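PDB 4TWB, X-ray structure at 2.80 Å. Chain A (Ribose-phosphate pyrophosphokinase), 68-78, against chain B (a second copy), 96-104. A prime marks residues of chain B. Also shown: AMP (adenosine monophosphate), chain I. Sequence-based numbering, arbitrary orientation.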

# COMPACT_ATOMS: atom_id res chain seq x y z
N PHE A 68 -8.24 -4.14 1.01
CA PHE A 68 -9.20 -3.51 0.12
C PHE A 68 -9.62 -4.44 -1.02
O PHE A 68 -10.80 -4.57 -1.32
N LEU A 69 -8.63 -5.07 -1.65
CA LEU A 69 -8.88 -5.95 -2.80
C LEU A 69 -9.70 -7.18 -2.41
O LEU A 69 -10.68 -7.51 -3.10
N ILE A 70 -9.28 -7.85 -1.35
CA ILE A 70 -9.97 -9.02 -0.84
C ILE A 70 -11.41 -8.67 -0.45
O ILE A 70 -12.35 -9.40 -0.75
N ALA A 71 -11.58 -7.53 0.20
CA ALA A 71 -12.89 -7.11 0.65
C ALA A 71 -13.87 -6.96 -0.51
O ALA A 71 -14.95 -7.56 -0.50
N GLU A 72 -13.52 -6.16 -1.52
CA GLU A 72 -14.39 -5.99 -2.69
C GLU A 72 -14.67 -7.31 -3.41
O GLU A 72 -15.81 -7.58 -3.77
N THR A 73 -13.64 -8.12 -3.60
CA THR A 73 -13.83 -9.45 -4.18
C THR A 73 -14.90 -10.26 -3.45
O THR A 73 -15.77 -10.87 -4.07
N ILE A 74 -14.83 -10.26 -2.12
CA ILE A 74 -15.79 -10.98 -1.29
C ILE A 74 -17.20 -10.45 -1.47
O ILE A 74 -18.14 -11.23 -1.61
N ARG A 75 -17.37 -9.13 -1.47
CA ARG A 75 -18.69 -8.55 -1.68
C ARG A 75 -19.17 -8.87 -3.09
O ARG A 75 -20.36 -9.14 -3.31
N ASP A 76 -18.24 -8.86 -4.05
CA ASP A 76 -18.55 -9.13 -5.45
C ASP A 76 -18.97 -10.58 -5.65
O ASP A 76 -19.74 -10.89 -6.55
N LEU A 77 -18.44 -11.47 -4.82
CA LEU A 77 -18.72 -12.89 -4.96
C LEU A 77 -20.04 -13.31 -4.30
O LEU A 77 -20.33 -14.50 -4.20
N GLY A 78 -20.82 -12.33 -3.84
CA GLY A 78 -22.15 -12.60 -3.32
C GLY A 78 -22.36 -12.58 -1.82
O GLY A 78 -23.50 -12.44 -1.37
N ARG B 96 -9.63 -7.93 -15.27
CA ARG B 96 -10.84 -8.74 -15.14
C ARG B 96 -10.53 -9.97 -14.32
O ARG B 96 -9.41 -10.12 -13.84
N ARG B 97 -11.51 -10.86 -14.17
CA ARG B 97 -11.28 -12.12 -13.47
C ARG B 97 -10.82 -13.22 -14.42
O ARG B 97 -11.63 -13.89 -15.06
N PHE B 98 -9.50 -13.41 -14.50
CA PHE B 98 -8.93 -14.44 -15.37
C PHE B 98 -9.24 -15.86 -14.86
O PHE B 98 -9.26 -16.81 -15.65
N LYS B 99 -9.46 -15.98 -13.56
CA LYS B 99 -10.00 -17.21 -12.97
C LYS B 99 -11.11 -16.78 -12.03
O LYS B 99 -11.19 -15.61 -11.66
N ASP B 100 -12.00 -17.69 -11.65
CA ASP B 100 -13.10 -17.30 -10.77
C ASP B 100 -12.59 -16.98 -9.36
O ASP B 100 -11.75 -17.70 -8.82
N GLY B 101 -13.08 -15.87 -8.81
CA GLY B 101 -12.67 -15.41 -7.50
C GLY B 101 -11.39 -14.59 -7.45
O GLY B 101 -10.93 -14.20 -6.37
N GLU B 102 -10.80 -14.34 -8.61
CA GLU B 102 -9.70 -13.38 -8.67
C GLU B 102 -10.27 -11.99 -8.44
O GLU B 102 -11.42 -11.72 -8.77
N ALA B 103 -9.45 -11.11 -7.87
CA ALA B 103 -9.84 -9.73 -7.65
C ALA B 103 -9.69 -8.93 -8.93
O ALA B 103 -8.73 -9.09 -9.69
N ILE B 104 -10.64 -8.06 -9.19
CA ILE B 104 -10.45 -7.09 -10.25
C ILE B 104 -9.80 -5.86 -9.61
O ILE B 104 -10.49 -4.88 -9.29

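The segment of chain B from Arg96′ to Ile104′ has no regular secondary structure and lies against the last two turns of the chain A helix, burying 316 Å² in all. Arg96′ remains exposed and out of reach of the helix. Arg97′ points toward it and makes the hydrogen-bonded link between the two stretches. Its chi1 is m, with chi2 and chi3 both t, and the extended chain brings NH2 to 2.9 Å from Asp76 OD2, a hydrogen bond within a salt bridge that meets the guanidinium at its edge. Asp76, itself m, points toward chain B. The guanidinium is steadied from its own chain, because Arg97′ NH1 donates to Glu102′ O at 2.6 Å.

Phe98′, also m, does not touch the helix; its ring instead presents one face to AMP, with CE2 3.5 Å from C3' of the nucleotide. The type II turn from Lys99′ to Glu102′ follows. Lys99′ and Asp100′ contribute no side-chain contact, but Gly101′ packs by its backbone: its CA lies 4.1 Å from Leu77 CD1, and its O lies 3.5 Å from Thr73 CG2. Leu77 (m, t) starts out sideways, yet its end comes nearer to reach the turn. The positive phi of Gly101′ suits glycine, since a CB would be jammed against the preceding carbonyl.

Glu102′ (chi1 m, chi2 t) points away from the helix, and its OE1 accepts a weak hydrogen bond from Phe98′ N at 3.0 Å. Ala103′ turns back toward chain A, where its CB sits 3.1 Å from Thr73 OG1 and 4.4 Å from Leu69 CB. In its m rotamer, Thr73 uses that hydroxyl within the helix, OG1 donating to Leu69 O at 2.7 Å; the alanine methyl packs tightly against it, a rather short contact and not a hydrogen bond. Ile104′ (m, t) points sideways, at the N-cap position before the next helix.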

# COMPACT_ATOMS: atom_id res chain seq x y z
CB PHE A 68 -8.66 -2.22 -0.50
CG PHE A 68 -8.17 -1.23 0.50
CD1 PHE A 68 -8.74 -1.14 1.74
CD2 PHE A 68 -7.15 -0.36 0.16
CE1 PHE A 68 -8.29 -0.21 2.66
CE2 PHE A 68 -6.69 0.56 1.07
CZ PHE A 68 -7.27 0.64 2.33
CB LEU A 69 -7.58 -6.42 -3.40
CG LEU A 69 -6.70 -5.34 -4.01
CD1 LEU A 69 -5.49 -5.98 -4.67
CD2 LEU A 69 -7.52 -4.52 -5.01
CB ILE A 70 -9.26 -9.62 0.37
CG1 ILE A 70 -7.88 -10.14 -0.03
CG2 ILE A 70 -10.10 -10.72 1.01
CD1 ILE A 70 -6.98 -10.47 1.13
CB ALA A 71 -12.80 -5.83 1.43
CB GLU A 72 -13.84 -4.96 -3.67
CG GLU A 72 -14.50 -3.59 -3.53
CD GLU A 72 -14.59 -2.85 -4.84
OE1 GLU A 72 -13.91 -3.26 -5.81
OE2 GLU A 72 -15.36 -1.87 -4.92
CB THR A 73 -12.51 -10.25 -4.16
OG1 THR A 73 -11.47 -9.49 -4.80
CG2 THR A 73 -12.69 -11.58 -4.87
CB ILE A 74 -15.40 -10.97 0.22
CG1 ILE A 74 -14.25 -11.94 0.48
CG2 ILE A 74 -16.59 -11.34 1.08
CD1 ILE A 74 -13.45 -11.62 1.73
CB ARG A 75 -18.67 -7.04 -1.44
CG ARG A 75 -20.01 -6.37 -1.72
CD ARG A 75 -19.89 -4.86 -1.76
NE ARG A 75 -19.05 -4.42 -2.88
CZ ARG A 75 -18.57 -3.18 -3.01
NH1 ARG A 75 -18.84 -2.26 -2.09
NH2 ARG A 75 -17.81 -2.87 -4.06
CB ASP A 76 -17.34 -8.84 -6.35
CG ASP A 76 -17.15 -7.35 -6.63
OD1 ASP A 76 -17.99 -6.52 -6.20
OD2 ASP A 76 -16.13 -7.02 -7.30
CB LEU A 77 -17.57 -13.71 -4.39
CG LEU A 77 -16.33 -13.82 -5.28
CD1 LEU A 77 -15.12 -14.25 -4.45
CD2 LEU A 77 -16.58 -14.81 -6.40
CB ARG B 96 -11.31 -9.18 -16.53
CG ARG B 96 -10.20 -9.78 -17.41
CD ARG B 96 -10.63 -9.96 -18.87
NE ARG B 96 -9.49 -10.00 -19.78
CZ ARG B 96 -9.13 -9.01 -20.60
NH1 ARG B 96 -9.84 -7.89 -20.64
NH2 ARG B 96 -8.07 -9.14 -21.38
CB ARG B 97 -12.54 -12.58 -12.71
CG ARG B 97 -13.11 -11.54 -11.75
CD ARG B 97 -14.01 -12.15 -10.66
NE ARG B 97 -14.96 -11.16 -10.16
CZ ARG B 97 -14.68 -10.24 -9.23
NH1 ARG B 97 -13.48 -10.19 -8.68
NH2 ARG B 97 -15.62 -9.37 -8.85
CB PHE B 98 -7.42 -14.22 -15.54
CG PHE B 98 -7.06 -12.84 -16.04
CD1 PHE B 98 -7.06 -12.57 -17.40
CD2 PHE B 98 -6.76 -11.81 -15.15
CE1 PHE B 98 -6.74 -11.30 -17.87
CE2 PHE B 98 -6.44 -10.54 -15.62
CZ PHE B 98 -6.43 -10.29 -16.98
CB LYS B 99 -8.91 -17.97 -12.21
CG LYS B 99 -7.64 -18.25 -13.02
CD LYS B 99 -6.68 -19.15 -12.25
CE LYS B 99 -5.41 -19.41 -13.04
NZ LYS B 99 -4.44 -20.28 -12.29
CB ASP B 100 -14.20 -18.36 -10.73
CG ASP B 100 -13.76 -19.69 -11.32
OD1 ASP B 100 -12.63 -20.14 -11.02
OD2 ASP B 100 -14.55 -20.29 -12.09
CB GLU B 102 -8.97 -13.43 -10.02
CG GLU B 102 -7.88 -14.49 -10.15
CD GLU B 102 -7.17 -14.39 -11.49
OE1 GLU B 102 -7.49 -13.44 -12.24
OE2 GLU B 102 -6.30 -15.24 -11.79
CB ALA B 103 -9.00 -9.11 -6.57
CB ILE B 104 -11.77 -6.73 -10.92
CG1 ILE B 104 -12.48 -8.01 -11.35
CG2 ILE B 104 -11.54 -5.83 -12.11
CD1 ILE B 104 -13.90 -7.82 -11.79
P AMP I . -1.20 -9.08 -19.81
O1P AMP I . -2.18 -8.16 -19.11
O2P AMP I . -1.32 -9.06 -21.31
O3P AMP I . 0.22 -9.01 -19.28
O5' AMP I . -1.70 -10.56 -19.40
C5' AMP I . -2.73 -10.73 -18.43
C4' AMP I . -2.25 -11.66 -17.33
O4' AMP I . -1.23 -11.00 -16.57
C3' AMP I . -3.38 -12.02 -16.37
O3' AMP I . -3.57 -13.44 -16.37
C2' AMP I . -2.94 -11.50 -15.00
O2' AMP I . -3.20 -12.46 -13.97
C1' AMP I . -1.45 -11.20 -15.17
N9 AMP I . -1.01 -10.02 -14.36
C8 AMP I . -1.82 -9.14 -13.73
N7 AMP I . -1.10 -8.20 -13.07
C5 AMP I . 0.21 -8.49 -13.27
C6 AMP I . 1.49 -7.90 -12.85
N6 AMP I . 1.49 -6.79 -12.07
N1 AMP I . 2.64 -8.49 -13.28
C2 AMP I . 2.63 -9.60 -14.06
N3 AMP I . 1.50 -10.19 -14.47
C4 AMP I . 0.27 -9.69 -14.11